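Putative enoyl-CoA hydratase/isomerase (Mycobacterium abscessus, PDB 4MI2) probably isomerises the ring-epoxidised phenylacetyl-CoA of phenylacetate degradation, as a crotonase-family enzyme assembled from three subunits. Local coordinates at residues D33-M36 and K37-L41; V226-L229 and G230-L233; G208-T211 and A212-E216; S150-S153 and A154-P157. All blocks are in the same frame, centred on the assembly; numbering follows the deposited sequence.

Contact 1: residues D33-M36 and K37-L41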
ATOM      1  N   ASP B  33     -19.733 -23.248  11.778  1.00 22.63           N
ATOM      2  CA  ASP B  33     -20.876 -23.980  11.214  1.00 23.64           C
ATOM      3  C   ASP B  33     -22.083 -23.028  11.111  1.00 24.27           C
ATOM      4  O   ASP B  33     -21.966 -21.851  11.457  1.00 23.83           O
ATOM      5  CB  ASP B  33     -21.180 -25.235  12.043  1.00 24.11           C
ATOM      6  CG  ASP B  33     -21.636 -24.930  13.476  1.00 24.04           C
ATOM      7  OD1 ASP B  33     -21.657 -23.753  13.896  1.00 23.27           O
ATOM      8  OD2 ASP B  33     -21.990 -25.895  14.180  1.00 24.52           O
ATOM      9  N   ARG B  34     -23.220 -23.512  10.626  1.00 25.66           N
ATOM     10  CA  ARG B  34     -24.360 -22.628  10.345  1.00 26.87           C
ATOM     11  C   ARG B  34     -24.824 -21.842  11.578  1.00 26.89           C
ATOM     12  O   ARG B  34     -25.083 -20.644  11.488  1.00 27.03           O
ATOM     13  CB  ARG B  34     -25.535 -23.421   9.743  1.00 28.42           C
ATOM     14  CG  ARG B  34     -25.357 -23.719   8.265  1.00 29.35           C
ATOM     15  CD  ARG B  34     -26.599 -24.358   7.668  1.00 31.22           C
ATOM     16  NE  ARG B  34     -26.776 -25.697   8.221  1.00 32.82           N
ATOM     17  CZ  ARG B  34     -26.182 -26.799   7.761  1.00 33.55           C
ATOM     18  NH1 ARG B  34     -26.410 -27.966   8.356  1.00 34.65           N
ATOM     19  NH2 ARG B  34     -25.365 -26.749   6.714  1.00 33.35           N
ATOM     20  N   THR B  35     -24.922 -22.522  12.715  1.00 27.18           N
ATOM     21  CA  THR B  35     -25.317 -21.905  13.984  1.00 27.58           C
ATOM     22  C   THR B  35     -24.361 -20.789  14.373  1.00 27.07           C
ATOM     23  O   THR B  35     -24.782 -19.701  14.743  1.00 27.37           O
ATOM     24  CB  THR B  35     -25.324 -22.943  15.123  1.00 27.75           C
ATOM     25  OG1 THR B  35     -26.234 -23.989  14.795  1.00 28.63           O
ATOM     26  CG2 THR B  35     -25.737 -22.314  16.445  1.00 27.78           C
ATOM     27  N   MET B  36     -23.075 -21.082  14.286  1.00 26.82           N
ATOM     28  CA  MET B  36     -22.035 -20.122  14.591  1.00 26.65           C
ATOM     29  C   MET B  36     -22.095 -18.883  13.681  1.00 25.42           C
ATOM     30  O   MET B  36     -21.935 -17.757  14.142  1.00 24.56           O
ATOM     31  CB  MET B  36     -20.696 -20.804  14.419  1.00 27.94           C
ATOM     32  CG  MET B  36     -19.550 -20.062  15.043  1.00 29.57           C
ATOM     33  SD  MET B  36     -19.145 -20.742  16.655  1.00 32.77           S
ATOM     34  CE  MET B  36     -17.577 -19.915  16.891  1.00 30.77           C
ATOM     35  N   LYS B  37     -22.310 -19.111  12.389  1.00 24.80           N
ATOM     36  CA  LYS B  37     -22.366 -18.033  11.391  1.00 24.01           C
ATOM     37  C   LYS B  37     -23.588 -17.136  11.568  1.00 23.95           C
ATOM     38  O   LYS B  37     -23.486 -15.910  11.493  1.00 23.22           O
ATOM     39  CB  LYS B  37     -22.342 -18.620   9.977  1.00 23.98           C
ATOM     40  CG  LYS B  37     -20.969 -19.175   9.605  1.00 23.75           C
ATOM     41  CD  LYS B  37     -20.913 -19.782   8.214  1.00 23.72           C
ATOM     42  CE  LYS B  37     -21.425 -21.208   8.181  1.00 24.21           C
ATOM     43  NZ  LYS B  37     -20.891 -21.934   6.992  1.00 24.40           N
ATOM     44  N   THR B  38     -24.736 -17.762  11.803  1.00 23.39           N
ATOM     45  CA  THR B  38     -25.980 -17.039  12.053  1.00 23.92           C
ATOM     46  C   THR B  38     -25.895 -16.192  13.329  1.00 23.57           C
ATOM     47  O   THR B  38     -26.331 -15.045  13.340  1.00 23.48           O
ATOM     48  CB  THR B  38     -27.166 -18.027  12.133  1.00 24.74           C
ATOM     49  OG1 THR B  38     -27.365 -18.619  10.840  1.00 25.21           O
ATOM     50  CG2 THR B  38     -28.444 -17.326  12.551  1.00 25.24           C
ATOM     51  N   GLU B  39     -25.325 -16.755  14.394  1.00 23.16           N
ATOM     52  CA  GLU B  39     -25.234 -16.045  15.665  1.00 23.12           C
ATOM     53  C   GLU B  39     -24.178 -14.932  15.597  1.00 22.05           C
ATOM     54  O   GLU B  39     -24.341 -13.871  16.204  1.00 21.75           O
ATOM     55  CB  GLU B  39     -24.952 -17.017  16.819  1.00 23.90           C
ATOM     56  CG  GLU B  39     -26.120 -17.946  17.158  1.00 24.80           C
ATOM     57  CD  GLU B  39     -25.865 -18.825  18.382  1.00 25.75           C
ATOM     58  OE1 GLU B  39     -24.798 -18.708  19.023  1.00 26.35           O
ATOM     59  OE2 GLU B  39     -26.742 -19.652  18.720  1.00 26.74           O
ATOM     60  N   LEU B  40     -23.108 -15.166  14.841  1.00 21.01           N
ATOM     61  CA  LEU B  40     -22.082 -14.141  14.638  1.00 20.22           C
ATOM     62  C   LEU B  40     -22.666 -12.923  13.913  1.00 19.63           C
ATOM     63  O   LEU B  40     -22.415 -11.785  14.323  1.00 19.32           O
ATOM     64  CB  LEU B  40     -20.880 -14.705  13.871  1.00 19.97           C
ATOM     65  CG  LEU B  40     -19.717 -13.741  13.609  1.00 19.65           C
ATOM     66  CD1 LEU B  40     -19.238 -13.102  14.904  1.00 19.75           C
ATOM     67  CD2 LEU B  40     -18.570 -14.459  12.909  1.00 19.43           C
ATOM     68  N   LEU B  41     -23.450 -13.171  12.858  1.00 19.13           N
ATOM     69  CA  LEU B  41     -24.149 -12.108  12.131  1.00 19.01           C
ATOM     70  C   LEU B  41     -25.056 -11.274  13.045  1.00 19.30           C
ATOM     71  O   LEU B  41     -25.000 -10.044  13.014  1.00 19.30           O
ATOM     72  CB  LEU B  41     -24.966 -12.675  10.970  1.00 19.06           C
ATOM     73  CG  LEU B  41     -25.828 -11.681  10.171  1.00 19.23           C
ATOM     74  CD1 LEU B  41     -24.945 -10.623   9.521  1.00 18.94           C
ATOM     75  CD2 LEU B  41     -26.667 -12.397   9.113  1.00 19.39           C
TER

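Contact 2: residues V226-L229 and G230-L233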
ATOM      1  N   VAL B 226      -8.461   6.038  -2.048  1.00 21.69           N
ATOM      2  CA  VAL B 226      -8.018   6.331  -3.418  1.00 22.02           C
ATOM      3  C   VAL B 226      -8.701   7.544  -4.069  1.00 21.94           C
ATOM      4  O   VAL B 226      -8.680   7.699  -5.287  1.00 22.71           O
ATOM      5  CB  VAL B 226      -8.144   5.085  -4.326  1.00 22.39           C
ATOM      6  CG1 VAL B 226      -7.226   3.984  -3.800  1.00 22.29           C
ATOM      7  CG2 VAL B 226      -9.592   4.604  -4.444  1.00 22.25           C
ATOM      8  N   ALA B 227      -9.257   8.434  -3.257  1.00 21.33           N
ATOM      9  CA  ALA B 227     -10.017   9.570  -3.770  1.00 21.06           C
ATOM     10  C   ALA B 227      -9.118  10.699  -4.311  1.00 20.84           C
ATOM     11  O   ALA B 227      -8.005  10.903  -3.821  1.00 20.34           O
ATOM     12  CB  ALA B 227     -10.925  10.106  -2.676  1.00 20.97           C
ATOM     13  N   PRO B 228      -9.609  11.440  -5.322  1.00 20.81           N
ATOM     14  CA  PRO B 228      -8.952  12.688  -5.734  1.00 20.89           C
ATOM     15  C   PRO B 228      -8.822  13.676  -4.569  1.00 20.44           C
ATOM     16  O   PRO B 228      -9.684  13.718  -3.692  1.00 19.91           O
ATOM     17  CB  PRO B 228      -9.890  13.265  -6.801  1.00 21.51           C
ATOM     18  CG  PRO B 228     -10.782  12.145  -7.232  1.00 21.64           C
ATOM     19  CD  PRO B 228     -10.811  11.134  -6.121  1.00 21.18           C
ATOM     20  N   LEU B 229      -7.748  14.460  -4.578  1.00 20.36           N
ATOM     21  CA  LEU B 229      -7.447  15.403  -3.506  1.00 20.12           C
ATOM     22  C   LEU B 229      -8.612  16.340  -3.171  1.00 20.05           C
ATOM     23  O   LEU B 229      -8.861  16.612  -2.006  1.00 19.87           O
ATOM     24  CB  LEU B 229      -6.201  16.229  -3.856  1.00 20.52           C
ATOM     25  CG  LEU B 229      -5.749  17.257  -2.803  1.00 20.59           C
ATOM     26  CD1 LEU B 229      -5.435  16.561  -1.485  1.00 20.29           C
ATOM     27  CD2 LEU B 229      -4.541  18.037  -3.304  1.00 21.01           C
ATOM     28  N   GLY B 230      -9.308  16.849  -4.183  1.00 20.34           N
ATOM     29  CA  GLY B 230     -10.453  17.745  -3.957  1.00 20.42           C
ATOM     30  C   GLY B 230     -11.541  17.103  -3.103  1.00 20.17           C
ATOM     31  O   GLY B 230     -12.081  17.731  -2.193  1.00 20.11           O
ATOM     32  N   ASP B 231     -11.848  15.838  -3.389  1.00 19.89           N
ATOM     33  CA  ASP B 231     -12.833  15.089  -2.618  1.00 19.60           C
ATOM     34  C   ASP B 231     -12.329  14.820  -1.201  1.00 19.05           C
ATOM     35  O   ASP B 231     -13.076  14.970  -0.225  1.00 19.05           O
ATOM     36  CB  ASP B 231     -13.189  13.785  -3.336  1.00 19.65           C
ATOM     37  CG  ASP B 231     -13.876  14.024  -4.678  1.00 20.35           C
ATOM     38  OD1 ASP B 231     -14.626  15.022  -4.807  1.00 20.79           O
ATOM     39  OD2 ASP B 231     -13.675  13.212  -5.609  1.00 20.68           O
ATOM     40  N   VAL B 232     -11.056  14.449  -1.086  1.00 18.54           N
ATOM     41  CA  VAL B 232     -10.455  14.239   0.216  1.00 18.07           C
ATOM     42  C   VAL B 232     -10.656  15.485   1.082  1.00 18.15           C
ATOM     43  O   VAL B 232     -11.176  15.397   2.189  1.00 17.82           O
ATOM     44  CB  VAL B 232      -8.945  13.928   0.104  1.00 17.92           C
ATOM     45  CG1 VAL B 232      -8.277  13.977   1.484  1.00 17.71           C
ATOM     46  CG2 VAL B 232      -8.722  12.578  -0.560  1.00 17.73           C
ATOM     47  N   LEU B 233     -10.249  16.638   0.552  1.00 18.53           N
ATOM     48  CA  LEU B 233     -10.267  17.896   1.297  1.00 18.84           C
ATOM     49  C   LEU B 233     -11.695  18.353   1.663  1.00 19.06           C
ATOM     50  O   LEU B 233     -11.931  18.801   2.793  1.00 18.95           O
ATOM     51  CB  LEU B 233      -9.528  18.990   0.511  1.00 19.23           C
ATOM     52  CG  LEU B 233      -8.019  18.760   0.288  1.00 19.23           C
ATOM     53  CD1 LEU B 233      -7.454  19.812  -0.646  1.00 19.62           C
ATOM     54  CD2 LEU B 233      -7.232  18.726   1.590  1.00 19.12           C
TER

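Contact 3: residues G208-T211 and A212-E216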
ATOM      1  N   GLY B 208     -14.085   5.037  26.118  1.00 22.87           N
ATOM      2  CA  GLY B 208     -14.136   6.280  26.912  1.00 23.43           C
ATOM      3  C   GLY B 208     -13.665   7.505  26.129  1.00 23.28           C
ATOM      4  O   GLY B 208     -13.603   8.612  26.669  1.00 23.72           O
ATOM      5  N   GLY B 209     -13.332   7.308  24.854  1.00 22.40           N
ATOM      6  CA  GLY B 209     -12.825   8.379  24.006  1.00 22.19           C
ATOM      7  C   GLY B 209     -13.889   9.113  23.203  1.00 21.94           C
ATOM      8  O   GLY B 209     -15.086   8.868  23.356  1.00 21.88           O
ATOM      9  N   PRO B 210     -13.450  10.021  22.326  1.00 21.63           N
ATOM     10  CA  PRO B 210     -14.367  10.814  21.515  1.00 21.58           C
ATOM     11  C   PRO B 210     -14.984  10.002  20.378  1.00 20.85           C
ATOM     12  O   PRO B 210     -14.556  10.082  19.233  1.00 20.57           O
ATOM     13  CB  PRO B 210     -13.481  11.953  21.003  1.00 21.82           C
ATOM     14  CG  PRO B 210     -12.088  11.398  21.023  1.00 21.65           C
ATOM     15  CD  PRO B 210     -12.046  10.449  22.178  1.00 21.75           C
ATOM     16  N   THR B 211     -16.009   9.231  20.719  1.00 20.68           N
ATOM     17  CA  THR B 211     -16.589   8.239  19.824  1.00 19.86           C
ATOM     18  C   THR B 211     -17.035   8.822  18.479  1.00 19.64           C
ATOM     19  O   THR B 211     -16.873   8.162  17.444  1.00 19.19           O
ATOM     20  CB  THR B 211     -17.771   7.537  20.519  1.00 20.05           C
ATOM     21  OG1 THR B 211     -17.328   7.009  21.775  1.00 20.08           O
ATOM     22  CG2 THR B 211     -18.352   6.389  19.647  1.00 19.65           C
ATOM     23  N   ALA B 212     -17.586  10.040  18.483  1.00 19.74           N
ATOM     24  CA  ALA B 212     -18.023  10.676  17.238  1.00 19.66           C
ATOM     25  C   ALA B 212     -16.833  11.009  16.348  1.00 19.40           C
ATOM     26  O   ALA B 212     -16.889  10.836  15.135  1.00 19.08           O
ATOM     27  CB  ALA B 212     -18.839  11.923  17.507  1.00 20.18           C
ATOM     28  N   ALA B 213     -15.759  11.487  16.961  1.00 19.50           N
ATOM     29  CA  ALA B 213     -14.528  11.737  16.247  1.00 19.26           C
ATOM     30  C   ALA B 213     -13.944  10.436  15.692  1.00 18.78           C
ATOM     31  O   ALA B 213     -13.519  10.386  14.549  1.00 18.61           O
ATOM     32  CB  ALA B 213     -13.527  12.431  17.160  1.00 19.63           C
ATOM     33  N   PHE B 214     -13.957   9.377  16.490  1.00 18.79           N
ATOM     34  CA  PHE B 214     -13.439   8.090  16.034  1.00 18.53           C
ATOM     35  C   PHE B 214     -14.215   7.572  14.825  1.00 18.41           C
ATOM     36  O   PHE B 214     -13.622   7.090  13.852  1.00 18.24           O
ATOM     37  CB  PHE B 214     -13.468   7.051  17.168  1.00 18.51           C
ATOM     38  CG  PHE B 214     -12.448   7.288  18.257  1.00 18.67           C
ATOM     39  CD1 PHE B 214     -12.658   6.774  19.530  1.00 18.83           C
ATOM     40  CD2 PHE B 214     -11.259   7.989  18.011  1.00 18.74           C
ATOM     41  CE1 PHE B 214     -11.728   6.957  20.542  1.00 19.13           C
ATOM     42  CE2 PHE B 214     -10.323   8.179  19.027  1.00 19.07           C
ATOM     43  CZ  PHE B 214     -10.563   7.665  20.295  1.00 19.28           C
ATOM     44  N   SER B 215     -15.535   7.678  14.900  1.00 18.58           N
ATOM     45  CA  SER B 215     -16.393   7.249  13.806  0.50 18.55           C
ATOM     46  C   SER B 215     -16.135   8.055  12.530  1.00 18.56           C
ATOM     47  O   SER B 215     -16.019   7.472  11.440  1.00 18.50           O
ATOM     48  CB  SER B 215     -17.865   7.325  14.221  0.50 18.88           C
ATOM     49  OG  SER B 215     -18.100   6.476  15.332  0.50 18.91           O
ATOM     50  N   GLU B 216     -16.017   9.373  12.658  1.00 18.77           N
ATOM     51  CA  GLU B 216     -15.718  10.241  11.511  1.00 18.88           C
ATOM     52  C   GLU B 216     -14.366   9.907  10.869  1.00 18.56           C
ATOM     53  O   GLU B 216     -14.275   9.756   9.658  1.00 18.41           O
ATOM     54  CB  GLU B 216     -15.733  11.722  11.930  1.00 19.24           C
ATOM     55  CG  GLU B 216     -17.114  12.250  12.295  1.00 19.70           C
ATOM     56  CD  GLU B 216     -17.931  12.706  11.102  1.00 19.97           C
ATOM     57  OE1 GLU B 216     -17.479  12.548   9.943  1.00 19.95           O
ATOM     58  OE2 GLU B 216     -19.038  13.241  11.319  1.00 20.47           O
TER

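Contact 4: residues S150-S153 and A154-P157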
ATOM      1  N   SER B 150     -14.532 -14.068   2.425  1.00 14.29           N
ATOM      2  CA  SER B 150     -14.484 -13.238   3.627  1.00 14.16           C
ATOM      3  C   SER B 150     -13.649 -11.967   3.442  1.00 13.98           C
ATOM      4  O   SER B 150     -13.039 -11.480   4.396  1.00 14.00           O
ATOM      5  CB  SER B 150     -13.970 -14.060   4.818  1.00 14.15           C
ATOM      6  OG  SER B 150     -14.732 -15.234   4.965  1.00 14.17           O
ATOM      7  N   ALA B 151     -13.649 -11.445   2.211  1.00 13.86           N
ATOM      8  CA  ALA B 151     -12.984 -10.191   1.833  1.00 13.78           C
ATOM      9  C   ALA B 151     -11.452 -10.247   1.834  1.00 13.70           C
ATOM     10  O   ALA B 151     -10.774  -9.220   1.640  1.00 13.65           O
ATOM     11  CB  ALA B 151     -13.468  -9.043   2.701  1.00 13.84           C
ATOM     12  N   LEU B 152     -10.913 -11.450   1.995  1.00 13.60           N
ATOM     13  CA  LEU B 152      -9.479 -11.649   2.174  1.00 13.66           C
ATOM     14  C   LEU B 152      -8.667 -11.303   0.929  1.00 13.59           C
ATOM     15  O   LEU B 152      -7.507 -10.908   1.047  1.00 13.64           O
ATOM     16  CB  LEU B 152      -9.223 -13.089   2.608  1.00 13.82           C
ATOM     17  CG  LEU B 152      -8.144 -13.416   3.626  1.00 14.05           C
ATOM     18  CD1 LEU B 152      -8.090 -12.457   4.810  1.00 14.09           C
ATOM     19  CD2 LEU B 152      -8.381 -14.840   4.102  1.00 14.19           C
ATOM     20  N   SER B 153      -9.283 -11.400  -0.255  1.00 13.51           N
ATOM     21  CA  SER B 153      -8.631 -10.988  -1.506  1.00 13.54           C
ATOM     22  C   SER B 153      -8.420  -9.480  -1.597  1.00 13.63           C
ATOM     23  O   SER B 153      -7.699  -9.004  -2.484  1.00 13.80           O
ATOM     24  CB  SER B 153      -9.402 -11.485  -2.747  1.00 13.56           C
ATOM     25  OG  SER B 153     -10.664 -10.852  -2.895  1.00 13.60           O
ATOM     26  N   ALA B 154      -9.067  -8.738  -0.700  1.00 13.58           N
ATOM     27  CA  ALA B 154      -8.856  -7.307  -0.559  1.00 13.69           C
ATOM     28  C   ALA B 154      -8.086  -6.977   0.730  1.00 13.73           C
ATOM     29  O   ALA B 154      -7.070  -6.281   0.697  1.00 13.80           O
ATOM     30  CB  ALA B 154     -10.196  -6.589  -0.567  1.00 13.72           C
ATOM     31  N   SER B 155      -8.584  -7.470   1.857  1.00 13.70           N
ATOM     32  CA  SER B 155      -8.048  -7.104   3.159  1.00 13.82           C
ATOM     33  C   SER B 155      -6.600  -7.563   3.365  1.00 14.00           C
ATOM     34  O   SER B 155      -5.806  -6.835   3.942  1.00 14.13           O
ATOM     35  CB  SER B 155      -8.942  -7.641   4.282  1.00 13.74           C
ATOM     36  OG  SER B 155      -9.000  -9.058   4.254  1.00 13.66           O
ATOM     37  N   LEU B 156      -6.236  -8.741   2.871  1.00 14.14           N
ATOM     38  CA  LEU B 156      -4.878  -9.209   3.087  1.00 14.43           C
ATOM     39  C   LEU B 156      -3.840  -8.335   2.356  1.00 14.77           C
ATOM     40  O   LEU B 156      -2.896  -7.871   2.985  1.00 14.93           O
ATOM     41  CB  LEU B 156      -4.717 -10.701   2.758  1.00 14.40           C
ATOM     42  CG  LEU B 156      -3.350 -11.319   3.117  1.00 14.62           C
ATOM     43  CD1 LEU B 156      -3.074 -11.269   4.619  1.00 14.70           C
ATOM     44  CD2 LEU B 156      -3.270 -12.752   2.621  1.00 14.63           C
ATOM     45  N   PRO B 157      -3.999  -8.107   1.040  1.00 15.03           N
ATOM     46  CA  PRO B 157      -2.969  -7.259   0.418  1.00 15.52           C
ATOM     47  C   PRO B 157      -2.973  -5.812   0.909  1.00 15.95           C
ATOM     48  O   PRO B 157      -1.914  -5.173   0.932  1.00 16.23           O
ATOM     49  CB  PRO B 157      -3.296  -7.322  -1.085  1.00 15.40           C
ATOM     50  CG  PRO B 157      -4.666  -7.886  -1.172  1.00 15.11           C
ATOM     51  CD  PRO B 157      -4.849  -8.754   0.031  1.00 14.91           C
TER
HETATM   52  O   HOH W   1     -11.287  -9.562   5.626  1.00 12.92           O

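Contact 1: residues D33-M36 and K37-L41
Asp33 and Lys37 meet across the first turn of helix 34-49: the Asp33 carbonyl takes the Lys37 N-H in a bond of 2.9 Å from Lys37 N to Asp33 O. Asp33 is the N-cap. Its carboxylate accepts from the amide three residues on in a capping bond, with Asp33 OD1 3.0 Å from Met36 N, while Asp33 OD2 makes a long, weak ion pair with Arg25; Arg34 N is bound by Glu73. The next carbonyl carries two donors, since Arg34 O accepts both Thr38 N at 2.9 Å and Thr38 OG1 at 3.1 Å, from opposite faces of its plane. The hydroxyl can reach back because Thr38 OG1 lies beside its own backbone N (chi1 -67°), and it stands above the carbonyl plane. Thr35 O and Met36 O continue the helical pattern with Glu39 N and Leu40 N. Alongside them, Thr35 CG2 and the Glu39 carboxylate run the same way, with CG2 3.6 Å from Glu39 OE2; the other oxygen, OE1, is bound by Val9 N. Lys37 bends at chi3 (-83°), which lays CE against Asp33 O at 3.4 Å and sends NZ on to Gln69 and Thr88. The turn belongs to the beta-alpha-beta unit of strand 18-23, helix 34-49 and strand 55-60: Met36 and Leu40 pack on Leu23 and Ile21 of the first strand, while Lys37 and Leu41 face helix 87-102.

Contact 2: residues V226-L229 and G230-L233
Pro228 and Asp231 touch across the first turn of helix 229-244, which Gly230 carries on from Leu229. Pro228 is the N-cap residue, and the chain turns from the extended conformation of Ala227 and Pro228 into the helix. Asp231 has CG beside its own backbone N (chi1 -64°). That torsion turns the carboxylate back over the proline, where Asp231 OD2 lies 3.5 Å from Pro228 CG and nearly as close to CD; the oxygen thus rests against the CH2 groups of the ring. Val232 closes the first helical bond, its amide meeting the cap carbonyl in the carbonyl plane with Val232 N 3.0 Å from Pro228 O. Its two methyls part company. CG1 is anti to the backbone N, whereas CG2 reaches back to the loop, 3.9 Å from Ala227 CB and 3.5 Å from Pro228 O. Leu233 repeats the backbone bond one residue on, Leu233 N lying 2.9 Å from Leu229 O. Its side chain crosses that of Leu229 at a slant: Leu233 CD1 is 3.8 Å from Leu229 CG, and Leu229 CD1 sits at the same distance from Leu233 CG, so branch points and methyls interlock on one flank of the helix. The turn starts helix 229-244 where the loop from helix 211-223 ends, and it faces the second subunit. Ala227 O accepts from Arg158 of that subunit, Val232 packs on its Ala154, and Leu229 and Leu233 lie against its Asp101 and Glu98 on helix 87-102.

Contact 3: residues G208-T211 and A212-E216
A proline-aromatic contact opens helix 211-223, in a buried position where the loop from helix 195-207 ends: Pro210 lies at the N-cap position and packs against Phe214 one turn on. CD and CG of Pro210 approach the far end of the ring, with Pro210 CD 3.7 Å from Phe214 CZ. The Pro210 carbonyl oxygen lies over one face of the same ring, 3.6 Å above its plane and offset toward the rim, and it also accepts the Phe214 amide (Phe214 N to Pro210 O 2.9 Å). Phe214 CG sits beside its backbone N (chi1 -71°), which carries the ring back over the cap. Gly209 CA comes within 3.9 Å of Phe214 CE1. Pro210 is the centre of an inverse gamma turn, so the chain bends tightly just before the helix begins. From there the first turn is tied by Ser215 N, 2.9 Å from Thr211 O. In one of two conformers Ser215 OG adds a second bond to Thr211 O at 3.0 Å, from the opposite face of the carbonyl plane. Thr211 OG1 is bound by Arg54, which also holds Gly209 O. Pro210 CB also touches Ala213 CB at 3.9 Å. Ala212 and Ala213 lean on Leu243 of helix 229-244, and Pro210, Ala213 and Phe214 pack on Thr142, Gly145 and Leu170 of the second subunit.

Contact 4: residues S150-S153 and A154-P157
Ser155 holds OG between its backbone N and its carbonyl carbon (chi1 62°), which aims the hydroxyl back at the residues that start the helix, 3.6 Å from Leu152 CD1. Leu152, at an unusual chi1 of -142°, brings that methyl beside the hydroxyl and also to 4.3 Å from Leu156 CB. The hydroxyl donates to a water, with Ser155 OG 2.7 Å from the water oxygen, and this water in turn donates to Ser150 O at 2.9 Å, bridging the loop to the helix. Ala151, the N-cap residue, has its carbonyl gripped by two amides: Ser155 N approaches Ala151 O at 2.8 Å in the carbonyl plane and almost straight, at an N-H...O angle of 177°, while Ala154 N, also bound, stands above that plane. Leu156 N then bonds to Leu152 O at 3.1 Å. Pro157, with no N-H to give, kinks the helix. Its ring lies against the preceding turn instead, Pro157 CG being 3.5 Å from Ser153 O. Helix 152-160 is covered on its own chain by helices 118-124 and 162-171, where Leu152 and Leu156 meet Leu124 and Phe169. Another face meets the third subunit: Glu236 on helix 229-244 of that subunit binds Ala151 N and Ser153 OG, with its Asn224 also on the hydroxyl, and Pro157 packs on Leu221 of its helix 211-223.

In the fold
The contacts come along the chain in the order 1, 4, 3, 2, and each lies at the beginning of a different helix. Contact 1 belongs to the sheet-bearing part of the crotonase fold and touches no other subunit; its centre is about 21 Å from that of contact 4. Contacts 3 and 2 open the successive helices 211-223 and 229-244, with centres about 22 Å apart, and both meet the second subunit. Contacts 1 and 2 lie on opposite sides of the chain's centre, about 38 Å between their centres. Between subunits, the start of helix 229-244 in one copy lies against the start of helix 152-160 in the next, so contacts 2 and 4 join the trimer.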